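Cycloalternan-forming enzyme (Listeria monocytogenes serovar 1/2a, PDB 5F7U) is a multidomain carbohydrate-active protein of glycoside hydrolase family 31, built around a TIM barrel with beta-rich domains and a carbohydrate-binding module. Local coordinates at residues V398-W411 / Q521-K535. The protein carries 1 engineered substitution. Sequence-based numbering, arbitrary orientation.
Sequences VLEQWSDEETYYIW and QREYLLTEVGIDGFK. With GLC (alpha-D-glucopyranose), chain F; GLC (alpha-D-glucopyranose), chain B.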
ATOM      1  N   VAL A 398      -8.057   9.306  17.314  1.00 13.89           N
ATOM      2  CA  VAL A 398      -9.304   9.024  16.607  1.00 14.01           C
ATOM      3  C   VAL A 398     -10.413   8.849  17.631  1.00 13.98           C
ATOM      4  O   VAL A 398     -10.199   8.185  18.646  1.00 14.39           O
ATOM      5  CB  VAL A 398      -9.216   7.730  15.753  1.00 13.71           C
ATOM      6  CG1 VAL A 398     -10.533   7.485  14.995  1.00 13.81           C
ATOM      7  CG2 VAL A 398      -8.031   7.780  14.776  1.00 13.65           C
ATOM      8  N   LEU A 399     -11.580   9.447  17.367  1.00 14.12           N
ATOM      9  CA  LEU A 399     -12.788   9.121  18.133  1.00 14.32           C
ATOM     10  C   LEU A 399     -13.819   8.496  17.224  1.00 14.37           C
ATOM     11  O   LEU A 399     -14.162   9.069  16.193  1.00 14.09           O
ATOM     12  CB  LEU A 399     -13.397  10.360  18.812  1.00 14.82           C
ATOM     13  CG  LEU A 399     -12.718  10.824  20.099  1.00 15.27           C
ATOM     14  CD1 LEU A 399     -13.472  12.052  20.572  1.00 15.76           C
ATOM     15  CD2 LEU A 399     -12.784   9.725  21.157  1.00 15.19           C
ATOM     16  N   GLU A 400     -14.322   7.335  17.631  1.00 14.48           N
ATOM     17  CA  GLU A 400     -15.379   6.660  16.908  1.00 14.84           C
ATOM     18  C   GLU A 400     -16.703   6.796  17.610  1.00 15.28           C
ATOM     19  O   GLU A 400     -17.697   7.215  16.986  1.00 16.08           O
ATOM     20  CB  GLU A 400     -15.038   5.183  16.698  1.00 14.76           C
ATOM     21  CG  GLU A 400     -13.815   4.990  15.821  1.00 14.84           C
ATOM     22  CD  GLU A 400     -13.673   3.585  15.288  1.00 14.69           C
ATOM     23  OE1 GLU A 400     -14.126   2.622  15.961  1.00 14.90           O
ATOM     24  OE2 GLU A 400     -13.100   3.448  14.181  1.00 14.75           O
ATOM     25  N   GLN A 401     -16.717   6.467  18.899  1.00 15.33           N
ATOM     26  CA  GLN A 401     -17.942   6.431  19.682  1.00 16.07           C
ATOM     27  C   GLN A 401     -18.208   7.819  20.303  1.00 16.26           C
ATOM     28  O   GLN A 401     -18.289   7.992  21.531  1.00 16.60           O
ATOM     29  CB  GLN A 401     -17.845   5.310  20.718  1.00 16.36           C
ATOM     30  CG  GLN A 401     -19.200   4.828  21.192  1.00 17.25           C
ATOM     31  CD  GLN A 401     -19.172   3.692  22.190  1.00 17.31           C
ATOM     32  OE1 GLN A 401     -20.210   3.408  22.775  1.00 18.04           O
ATOM     33  NE2 GLN A 401     -18.016   3.069  22.425  1.00 16.91           N
ATOM     34  N   TRP A 402     -18.361   8.804  19.418  1.00 16.20           N
ATOM     35  CA  TRP A 402     -18.413  10.211  19.812  1.00 16.40           C
ATOM     36  C   TRP A 402     -19.797  10.830  19.674  1.00 16.68           C
ATOM     37  O   TRP A 402     -20.099  11.832  20.324  1.00 17.38           O
ATOM     38  CB  TRP A 402     -17.392  11.036  18.994  1.00 16.19           C
ATOM     39  CG  TRP A 402     -17.776  11.238  17.531  1.00 15.93           C
ATOM     40  CD1 TRP A 402     -17.427  10.434  16.470  1.00 15.35           C
ATOM     41  CD2 TRP A 402     -18.543  12.326  16.979  1.00 16.10           C
ATOM     42  NE1 TRP A 402     -17.944  10.948  15.300  1.00 15.38           N
ATOM     43  CE2 TRP A 402     -18.644  12.097  15.585  1.00 15.84           C
ATOM     44  CE3 TRP A 402     -19.174  13.470  17.533  1.00 16.73           C
ATOM     45  CZ2 TRP A 402     -19.329  12.971  14.725  1.00 16.08           C
ATOM     46  CZ3 TRP A 402     -19.866  14.337  16.675  1.00 16.98           C
ATOM     47  CH2 TRP A 402     -19.932  14.080  15.280  1.00 16.71           C
ATOM     48  N   SER A 403     -20.617  10.270  18.789  1.00 16.60           N
ATOM     49  CA  SER A 403     -21.825  10.956  18.364  1.00 17.02           C
ATOM     50  C   SER A 403     -23.090  10.420  19.026  1.00 17.53           C
ATOM     51  O   SER A 403     -23.051   9.465  19.802  1.00 17.29           O
ATOM     52  CB  SER A 403     -21.956  10.900  16.825  1.00 16.90           C
ATOM     53  OG  SER A 403     -22.502   9.663  16.413  1.00 17.06           O
ATOM     54  N   ASP A 404     -24.217  11.036  18.682  1.00 18.13           N
ATOM     55  CA  ASP A 404     -25.543  10.567  19.088  1.00 18.71           C
ATOM     56  C   ASP A 404     -25.936   9.188  18.524  1.00 18.82           C
ATOM     57  O   ASP A 404     -26.973   8.638  18.900  1.00 18.90           O
ATOM     58  CB  ASP A 404     -26.602  11.638  18.723  1.00 19.47           C
ATOM     59  CG  ASP A 404     -26.723  11.890  17.208  1.00 19.34           C
ATOM     60  OD1 ASP A 404     -26.039  11.228  16.393  1.00 19.33           O
ATOM     61  OD2 ASP A 404     -27.529  12.764  16.817  1.00 20.12           O
ATOM     62  N   GLU A 405     -25.122   8.653  17.608  1.00 18.74           N
ATOM     63  CA  GLU A 405     -25.379   7.348  16.945  1.00 19.09           C
ATOM     64  C   GLU A 405     -26.718   7.355  16.188  1.00 19.43           C
ATOM     65  O   GLU A 405     -27.360   6.305  16.011  1.00 19.11           O
ATOM     66  CB  GLU A 405     -25.337   6.185  17.964  1.00 19.78           C
ATOM     67  CG  GLU A 405     -24.005   6.055  18.717  1.00 20.58           C
ATOM     68  CD  GLU A 405     -22.884   5.517  17.831  1.00 20.66           C
ATOM     69  OE1 GLU A 405     -23.185   4.849  16.823  1.00 21.51           O
ATOM     70  OE2 GLU A 405     -21.691   5.746  18.145  1.00 21.48           O
ATOM     71  N   GLU A 406     -27.125   8.550  15.753  1.00 19.38           N
ATOM     72  CA  GLU A 406     -28.328   8.727  14.962  1.00 20.22           C
ATOM     73  C   GLU A 406     -28.076   9.607  13.753  1.00 19.75           C
ATOM     74  O   GLU A 406     -28.281   9.170  12.631  1.00 19.76           O
ATOM     75  CB  GLU A 406     -29.449   9.318  15.817  1.00 21.53           C
ATOM     76  CG  GLU A 406     -29.937   8.418  16.944  1.00 23.48           C
ATOM     77  CD  GLU A 406     -30.621   7.138  16.476  1.00 24.82           C
ATOM     78  OE1 GLU A 406     -30.854   6.930  15.261  1.00 25.46           O
ATOM     79  OE2 GLU A 406     -30.918   6.295  17.357  1.00 26.85           O
ATOM     80  N   THR A 407     -27.650  10.848  13.992  1.00 19.75           N
ATOM     81  CA  THR A 407     -27.332  11.783  12.913  1.00 19.63           C
ATOM     82  C   THR A 407     -25.869  11.645  12.479  1.00 19.24           C
ATOM     83  O   THR A 407     -25.518  11.969  11.348  1.00 19.59           O
ATOM     84  CB  THR A 407     -27.531  13.251  13.338  1.00 19.87           C
ATOM     85  OG1 THR A 407     -26.585  13.605  14.360  1.00 19.41           O
ATOM     86  CG2 THR A 407     -28.984  13.513  13.841  1.00 20.44           C
ATOM     87  N   TYR A 408     -25.011  11.245  13.414  1.00 19.12           N
ATOM     88  CA  TYR A 408     -23.556  11.193  13.208  1.00 18.52           C
ATOM     89  C   TYR A 408     -22.902  12.550  12.921  1.00 18.28           C
ATOM     90  O   TYR A 408     -21.788  12.601  12.400  1.00 18.09           O
ATOM     91  CB  TYR A 408     -23.163  10.115  12.171  1.00 18.42           C
ATOM     92  CG  TYR A 408     -23.494   8.750  12.685  1.00 18.84           C
ATOM     93  CD1 TYR A 408     -22.620   8.095  13.560  1.00 18.80           C
ATOM     94  CD2 TYR A 408     -24.703   8.140  12.354  1.00 19.71           C
ATOM     95  CE1 TYR A 408     -22.937   6.861  14.085  1.00 19.45           C
ATOM     96  CE2 TYR A 408     -25.042   6.897  12.876  1.00 20.24           C
ATOM     97  CZ  TYR A 408     -24.143   6.268  13.735  1.00 20.10           C
ATOM     98  OH  TYR A 408     -24.475   5.038  14.264  1.00 21.53           O
ATOM     99  N   TYR A 409     -23.592  13.648  13.242  1.00 18.17           N
ATOM    100  CA  TYR A 409     -22.927  14.945  13.244  1.00 18.04           C
ATOM    101  C   TYR A 409     -23.136  15.739  14.539  1.00 18.15           C
ATOM    102  O   TYR A 409     -22.653  16.868  14.653  1.00 18.67           O
ATOM    103  CB  TYR A 409     -23.249  15.766  11.978  1.00 18.19           C
ATOM    104  CG  TYR A 409     -24.698  16.149  11.815  1.00 18.84           C
ATOM    105  CD1 TYR A 409     -25.219  17.251  12.488  1.00 19.42           C
ATOM    106  CD2 TYR A 409     -25.542  15.427  10.956  1.00 18.85           C
ATOM    107  CE1 TYR A 409     -26.556  17.604  12.348  1.00 20.27           C
ATOM    108  CE2 TYR A 409     -26.881  15.781  10.798  1.00 19.41           C
ATOM    109  CZ  TYR A 409     -27.375  16.870  11.496  1.00 20.23           C
ATOM    110  OH  TYR A 409     -28.693  17.264  11.355  1.00 20.97           O
ATOM    111  N   ILE A 410     -23.817  15.125  15.512  1.00 18.02           N
ATOM    112  CA  ILE A 410     -24.110  15.741  16.809  1.00 18.19           C
ATOM    113  C   ILE A 410     -23.443  14.885  17.886  1.00 17.91           C
ATOM    114  O   ILE A 410     -23.515  13.651  17.835  1.00 17.38           O
ATOM    115  CB  ILE A 410     -25.631  15.849  17.051  1.00 18.81           C
ATOM    116  CG1 ILE A 410     -26.272  16.740  15.970  1.00 19.07           C
ATOM    117  CG2 ILE A 410     -25.961  16.367  18.466  1.00 19.05           C
ATOM    118  CD1 ILE A 410     -27.801  16.739  15.970  1.00 19.97           C
ATOM    119  N   TRP A 411     -22.783  15.557  18.832  1.00 17.94           N
ATOM    120  CA  TRP A 411     -22.135  14.910  19.973  1.00 17.85           C
ATOM    121  C   TRP A 411     -23.127  14.137  20.820  1.00 18.28           C
ATOM    122  O   TRP A 411     -24.263  14.596  21.060  1.00 18.67           O
ATOM    123  CB  TRP A 411     -21.385  15.949  20.827  1.00 18.23           C
ATOM    124  CG  TRP A 411     -20.185  16.419  20.111  1.00 18.08           C
ATOM    125  CD1 TRP A 411     -20.117  17.449  19.204  1.00 18.35           C
ATOM    126  CD2 TRP A 411     -18.873  15.826  20.157  1.00 17.58           C
ATOM    127  NE1 TRP A 411     -18.821  17.546  18.700  1.00 17.90           N
ATOM    128  CE2 TRP A 411     -18.047  16.564  19.267  1.00 17.43           C
ATOM    129  CE3 TRP A 411     -18.310  14.749  20.881  1.00 17.24           C
ATOM    130  CZ2 TRP A 411     -16.695  16.256  19.064  1.00 16.98           C
ATOM    131  CZ3 TRP A 411     -16.951  14.449  20.680  1.00 16.67           C
ATOM    132  CH2 TRP A 411     -16.168  15.211  19.774  1.00 16.73           C
ATOM    133  N   GLN A 521     -23.581  20.295   7.373  1.00 21.11           N
ATOM    134  CA  GLN A 521     -24.069  19.821   8.665  1.00 21.11           C
ATOM    135  C   GLN A 521     -22.921  19.530   9.614  1.00 20.50           C
ATOM    136  O   GLN A 521     -23.092  19.553  10.832  1.00 20.38           O
ATOM    137  CB  GLN A 521     -24.917  18.558   8.498  1.00 21.38           C
ATOM    138  CG  GLN A 521     -26.166  18.749   7.649  1.00 22.73           C
ATOM    139  CD  GLN A 521     -26.989  17.485   7.590  1.00 23.54           C
ATOM    140  OE1 GLN A 521     -26.533  16.467   7.069  1.00 23.83           O
ATOM    141  NE2 GLN A 521     -28.198  17.531   8.136  1.00 24.41           N
ATOM    142  N   ARG A 522     -21.761  19.241   9.030  1.00 19.80           N
ATOM    143  CA  ARG A 522     -20.538  18.981   9.773  1.00 19.52           C
ATOM    144  C   ARG A 522     -19.609  20.188   9.887  1.00 20.16           C
ATOM    145  O   ARG A 522     -18.586  20.089  10.568  1.00 19.67           O
ATOM    146  CB  ARG A 522     -19.748  17.815   9.133  1.00 18.70           C
ATOM    147  CG  ARG A 522     -20.313  16.446   9.448  1.00 18.54           C
ATOM    148  CD  ARG A 522     -21.182  15.936   8.321  1.00 18.70           C
ATOM    149  NE  ARG A 522     -21.713  14.602   8.617  1.00 18.66           N
ATOM    150  CZ  ARG A 522     -22.920  14.186   8.263  1.00 18.92           C
ATOM    151  NH1 ARG A 522     -23.337  12.960   8.607  1.00 18.74           N
ATOM    152  NH2 ARG A 522     -23.723  15.003   7.595  1.00 19.36           N
ATOM    153  N   GLU A 523     -19.954  21.314   9.246  1.00 21.26           N
ATOM    154  CA  GLU A 523     -19.055  22.480   9.226  1.00 22.43           C
ATOM    155  C   GLU A 523     -18.583  22.901  10.623  1.00 21.75           C
ATOM    156  O   GLU A 523     -17.383  23.122  10.835  1.00 21.59           O
ATOM    157  CB  GLU A 523     -19.714  23.673   8.520  1.00 24.89           C
ATOM    158  CG  GLU A 523     -18.739  24.806   8.218  1.00 28.11           C
ATOM    159  CD  GLU A 523     -19.415  26.144   7.955  1.00 31.29           C
ATOM    160  OE1 GLU A 523     -20.477  26.179   7.304  1.00 33.85           O
ATOM    161  OE2 GLU A 523     -18.889  27.190   8.394  1.00 33.38           O
ATOM    162  N   TYR A 524     -19.522  23.009  11.572  1.00 21.31           N
ATOM    163  CA  TYR A 524     -19.199  23.482  12.919  1.00 21.06           C
ATOM    164  C   TYR A 524     -18.117  22.639  13.628  1.00 20.25           C
ATOM    165  O   TYR A 524     -17.396  23.160  14.481  1.00 20.41           O
ATOM    166  CB  TYR A 524     -20.475  23.612  13.781  1.00 21.38           C
ATOM    167  CG  TYR A 524     -20.898  22.327  14.452  1.00 20.81           C
ATOM    168  CD1 TYR A 524     -21.594  21.339  13.737  1.00 20.40           C
ATOM    169  CD2 TYR A 524     -20.615  22.095  15.812  1.00 20.83           C
ATOM    170  CE1 TYR A 524     -21.978  20.149  14.353  1.00 19.81           C
ATOM    171  CE2 TYR A 524     -21.003  20.902  16.439  1.00 20.33           C
ATOM    172  CZ  TYR A 524     -21.679  19.939  15.703  1.00 19.84           C
ATOM    173  OH  TYR A 524     -22.064  18.757  16.308  1.00 19.77           O
ATOM    174  N   LEU A 525     -17.997  21.357  13.252  1.00 19.51           N
ATOM    175  CA  LEU A 525     -16.988  20.459  13.827  1.00 19.18           C
ATOM    176  C   LEU A 525     -15.590  20.934  13.480  1.00 18.92           C
ATOM    177  O   LEU A 525     -14.666  20.818  14.283  1.00 18.90           O
ATOM    178  CB  LEU A 525     -17.190  19.000  13.363  1.00 18.06           C
ATOM    179  CG  LEU A 525     -18.554  18.367  13.732  1.00 18.50           C
ATOM    180  CD1 LEU A 525     -18.780  17.087  12.934  1.00 17.91           C
ATOM    181  CD2 LEU A 525     -18.663  18.079  15.232  1.00 18.59           C
ATOM    182  N   LEU A 526     -15.468  21.502  12.290  1.00 19.21           N
ATOM    183  CA  LEU A 526     -14.194  22.011  11.790  1.00 19.56           C
ATOM    184  C   LEU A 526     -13.959  23.464  12.226  1.00 20.69           C
ATOM    185  O   LEU A 526     -12.901  23.785  12.763  1.00 20.87           O
ATOM    186  CB  LEU A 526     -14.150  21.861  10.269  1.00 19.16           C
ATOM    187  CG  LEU A 526     -13.995  20.407   9.782  1.00 18.90           C
ATOM    188  CD1 LEU A 526     -14.623  20.235   8.415  1.00 18.81           C
ATOM    189  CD2 LEU A 526     -12.543  19.981   9.734  1.00 18.39           C
ATOM    190  N   THR A 527     -14.954  24.324  12.031  1.00 21.45           N
ATOM    191  CA  THR A 527     -14.751  25.755  12.247  1.00 22.88           C
ATOM    192  C   THR A 527     -14.706  26.117  13.742  1.00 23.76           C
ATOM    193  O   THR A 527     -13.916  26.983  14.141  1.00 24.58           O
ATOM    194  CB  THR A 527     -15.813  26.598  11.517  1.00 23.42           C
ATOM    195  OG1 THR A 527     -17.108  26.212  11.962  1.00 23.44           O
ATOM    196  CG2 THR A 527     -15.735  26.372  10.011  1.00 23.33           C
ATOM    197  N   GLU A 528     -15.536  25.453  14.554  1.00 23.65           N
ATOM    198  CA  GLU A 528     -15.703  25.814  15.970  1.00 24.00           C
ATOM    199  C   GLU A 528     -15.154  24.766  16.944  1.00 23.32           C
ATOM    200  O   GLU A 528     -14.490  25.116  17.924  1.00 23.55           O
ATOM    201  CB  GLU A 528     -17.180  26.093  16.271  1.00 25.30           C
ATOM    202  CG  GLU A 528     -17.783  27.151  15.353  1.00 26.63           C
ATOM    203  CD  GLU A 528     -19.229  27.433  15.644  1.00 28.05           C
ATOM    204  OE1 GLU A 528     -19.479  28.451  16.320  1.00 29.20           O
ATOM    205  OE2 GLU A 528     -20.115  26.663  15.191  1.00 28.06           O
ATOM    206  N   VAL A 529     -15.448  23.491  16.703  1.00 21.96           N
ATOM    207  CA  VAL A 529     -14.927  22.423  17.568  1.00 21.18           C
ATOM    208  C   VAL A 529     -13.433  22.216  17.294  1.00 20.40           C
ATOM    209  O   VAL A 529     -12.677  21.835  18.196  1.00 20.23           O
ATOM    210  CB  VAL A 529     -15.730  21.099  17.432  1.00 20.66           C
ATOM    211  CG1 VAL A 529     -15.230  20.057  18.418  1.00 20.44           C
ATOM    212  CG2 VAL A 529     -17.215  21.340  17.665  1.00 21.20           C
ATOM    213  N   GLY A 530     -13.014  22.494  16.057  1.00 19.96           N
ATOM    214  CA  GLY A 530     -11.600  22.476  15.667  1.00 19.04           C
ATOM    215  C   GLY A 530     -10.975  21.125  15.359  1.00 18.03           C
ATOM    216  O   GLY A 530      -9.767  20.941  15.559  1.00 17.44           O
ATOM    217  N   ILE A 531     -11.771  20.182  14.862  1.00 17.32           N
ATOM    218  CA  ILE A 531     -11.214  18.862  14.517  1.00 16.69           C
ATOM    219  C   ILE A 531     -10.244  18.912  13.325  1.00 16.59           C
ATOM    220  O   ILE A 531     -10.216  19.902  12.559  1.00 17.00           O
ATOM    221  CB  ILE A 531     -12.311  17.785  14.326  1.00 16.49           C
ATOM    222  CG1 ILE A 531     -13.080  18.009  13.022  1.00 16.56           C
ATOM    223  CG2 ILE A 531     -13.200  17.713  15.566  1.00 16.71           C
ATOM    224  CD1 ILE A 531     -13.969  16.839  12.587  1.00 16.25           C
ATOM    225  N   ASP A 532      -9.498  17.822  13.152  1.00 15.99           N
ATOM    226  CA  ASP A 532      -8.416  17.748  12.187  1.00 16.09           C
ATOM    227  C   ASP A 532      -8.676  16.732  11.089  1.00 15.65           C
ATOM    228  O   ASP A 532      -7.751  16.299  10.409  1.00 15.26           O
ATOM    229  CB  ASP A 532      -7.113  17.438  12.937  1.00 16.14           C
ATOM    230  CG  ASP A 532      -6.830  18.468  14.007  1.00 17.03           C
ATOM    231  OD1 ASP A 532      -6.485  19.591  13.624  1.00 17.96           O
ATOM    232  OD2 ASP A 532      -7.026  18.188  15.205  1.00 17.09           O
ATOM    233  N   GLY A 533      -9.940  16.349  10.908  1.00 15.54           N
ATOM    234  CA  GLY A 533     -10.292  15.497   9.782  1.00 15.28           C
ATOM    235  C   GLY A 533     -11.297  14.440  10.187  1.00 14.91           C
ATOM    236  O   GLY A 533     -11.857  14.489  11.278  1.00 15.01           O
ATOM    237  N   PHE A 534     -11.520  13.506   9.283  1.00 14.65           N
ATOM    238  CA  PHE A 534     -12.542  12.482   9.470  1.00 14.22           C
ATOM    239  C   PHE A 534     -12.007  11.099   9.165  1.00 13.74           C
ATOM    240  O   PHE A 534     -11.213  10.914   8.219  1.00 13.88           O
ATOM    241  CB  PHE A 534     -13.718  12.735   8.536  1.00 14.57           C
ATOM    242  CG  PHE A 534     -14.422  14.043   8.774  1.00 15.38           C
ATOM    243  CD1 PHE A 534     -15.297  14.182   9.841  1.00 15.82           C
ATOM    244  CD2 PHE A 534     -14.192  15.145   7.933  1.00 15.81           C
ATOM    245  CE1 PHE A 534     -15.971  15.398  10.063  1.00 16.64           C
ATOM    246  CE2 PHE A 534     -14.843  16.367   8.158  1.00 16.53           C
ATOM    247  CZ  PHE A 534     -15.744  16.484   9.220  1.00 16.80           C
ATOM    248  N   LYS A 535     -12.477  10.134   9.948  1.00 13.35           N
ATOM    249  CA  LYS A 535     -12.296   8.724   9.607  1.00 13.21           C
ATOM    250  C   LYS A 535     -13.539   8.283   8.854  1.00 13.46           C
ATOM    251  O   LYS A 535     -14.552   7.917   9.455  1.00 14.01           O
ATOM    252  CB  LYS A 535     -12.026   7.859  10.852  1.00 13.02           C
ATOM    253  CG  LYS A 535     -11.862   6.346  10.530  1.00 12.76           C
ATOM    254  CD  LYS A 535     -11.499   5.555  11.793  1.00 13.09           C
ATOM    255  CE  LYS A 535     -11.252   4.086  11.423  1.00 13.33           C
ATOM    256  NZ  LYS A 535     -10.886   3.245  12.617  1.00 14.12           N
TER
HETATM  257  C1  GLC F   3     -18.776   0.711  15.514  1.00 25.64           C
HETATM  258  C2  GLC F   3     -20.181   0.097  15.432  1.00 27.55           C
HETATM  259  C3  GLC F   3     -21.196   1.098  14.866  1.00 27.41           C
HETATM  260  C4  GLC F   3     -21.144   2.427  15.619  1.00 26.07           C
HETATM  261  C5  GLC F   3     -19.702   2.955  15.561  1.00 24.53           C
HETATM  262  C6  GLC F   3     -19.498   4.321  16.204  1.00 23.74           C
HETATM  263  O2  GLC F   3     -20.164  -1.050  14.580  1.00 29.08           O
HETATM  264  O3  GLC F   3     -22.519   0.551  14.930  1.00 28.66           O
HETATM  265  O4  GLC F   3     -22.057   3.348  15.009  1.00 26.18           O
HETATM  266  O5  GLC F   3     -18.817   1.993  16.170  1.00 23.89           O
HETATM  267  O6  GLC F   3     -19.642   4.190  17.622  1.00 23.42           O
HETATM  268  C1  GLC B   2     -15.940  -0.492  11.080  1.00 24.23           C
HETATM  269  C2  GLC B   2     -14.435  -0.153  11.020  1.00 22.22           C
HETATM  270  C3  GLC B   2     -13.739  -0.251  12.393  1.00 21.59           C
HETATM  271  C4  GLC B   2     -14.503   0.577  13.439  1.00 21.87           C
HETATM  272  C5  GLC B   2     -16.017   0.337  13.352  1.00 23.14           C
HETATM  273  C6  GLC B   2     -16.830   1.250  14.255  1.00 23.44           C
HETATM  274  O2  GLC B   2     -13.796  -0.900   9.981  1.00 22.18           O
HETATM  275  O3  GLC B   2     -12.383   0.225  12.329  1.00 19.32           O
HETATM  276  O4  GLC B   2     -14.042   0.245  14.762  1.00 19.95           O
HETATM  277  O5  GLC B   2     -16.544   0.428  12.012  1.00 23.37           O
HETATM  278  O6  GLC B   2     -18.187   0.766  14.191  1.00 24.60           O
HETATM  279  O   HOH W   1     -28.198  19.759  10.488  1.00 24.27           O
HETATM  280  O   HOH W   2     -23.219  18.589  18.819  1.00 17.93           O
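Tyr524 OH is gripped by two partners: it donates to Tyr409 O at 2.6 Å and accepts from a water that also takes the backbone N-H of Trp411. The carbonyl receives the phenol in its own plane, on a lone pair, with a C=O...donor angle of 145°. This ties the loop after strand 396-399 to helix 523-527. With CG between the backbone N and the carbonyl carbon (chi1 64°), the Tyr409 ring is directed at Gln521 and Arg522, and is sandwiched by Thr407 CB on one face and Gln521 on the other. Gln521 CB lies 3.9 Å from the ring centroid, almost on the normal, a CH-pi contact. Although Tyr409 OH and Gln521 NE2 are close, their angle is poor for a direct bond; a second water links them, donating to Tyr409 OH at 2.7 Å and accepting from Gln521 NE2, and Asp474 also binds this hydroxyl. Tyr409 CD2 lies over a face of the Arg522 guanidinium, but the two planes are 58° apart, so the groups do not stack. Gln457 OE1 accepts from Arg522 NE, while Gln457 NE2 donates to Tyr408 O. On the Leu525 side of the helix, Leu525 CD1 packs 4.0 Å from Trp402 CH2 and Leu525 CD2 comes 3.5 Å from Trp411 NE1, a buried nitrogen without a polar partner in the model. Trp402 CE3 points at the centre of one face of the steeply inclined Trp411 indole.

At the sugar pocket, the fully extended Lys535 reaches from strand 534-536 to Glu400, in the loop directly after strand 396-399, its NZ meeting OE2 at 2.7 Å nearly along the C-O axis. This salt bridge occupies OE2 and holds the carboxylate with OE1 turned to O4 of the chain B glucose, from which it accepts, as it does from Asn372.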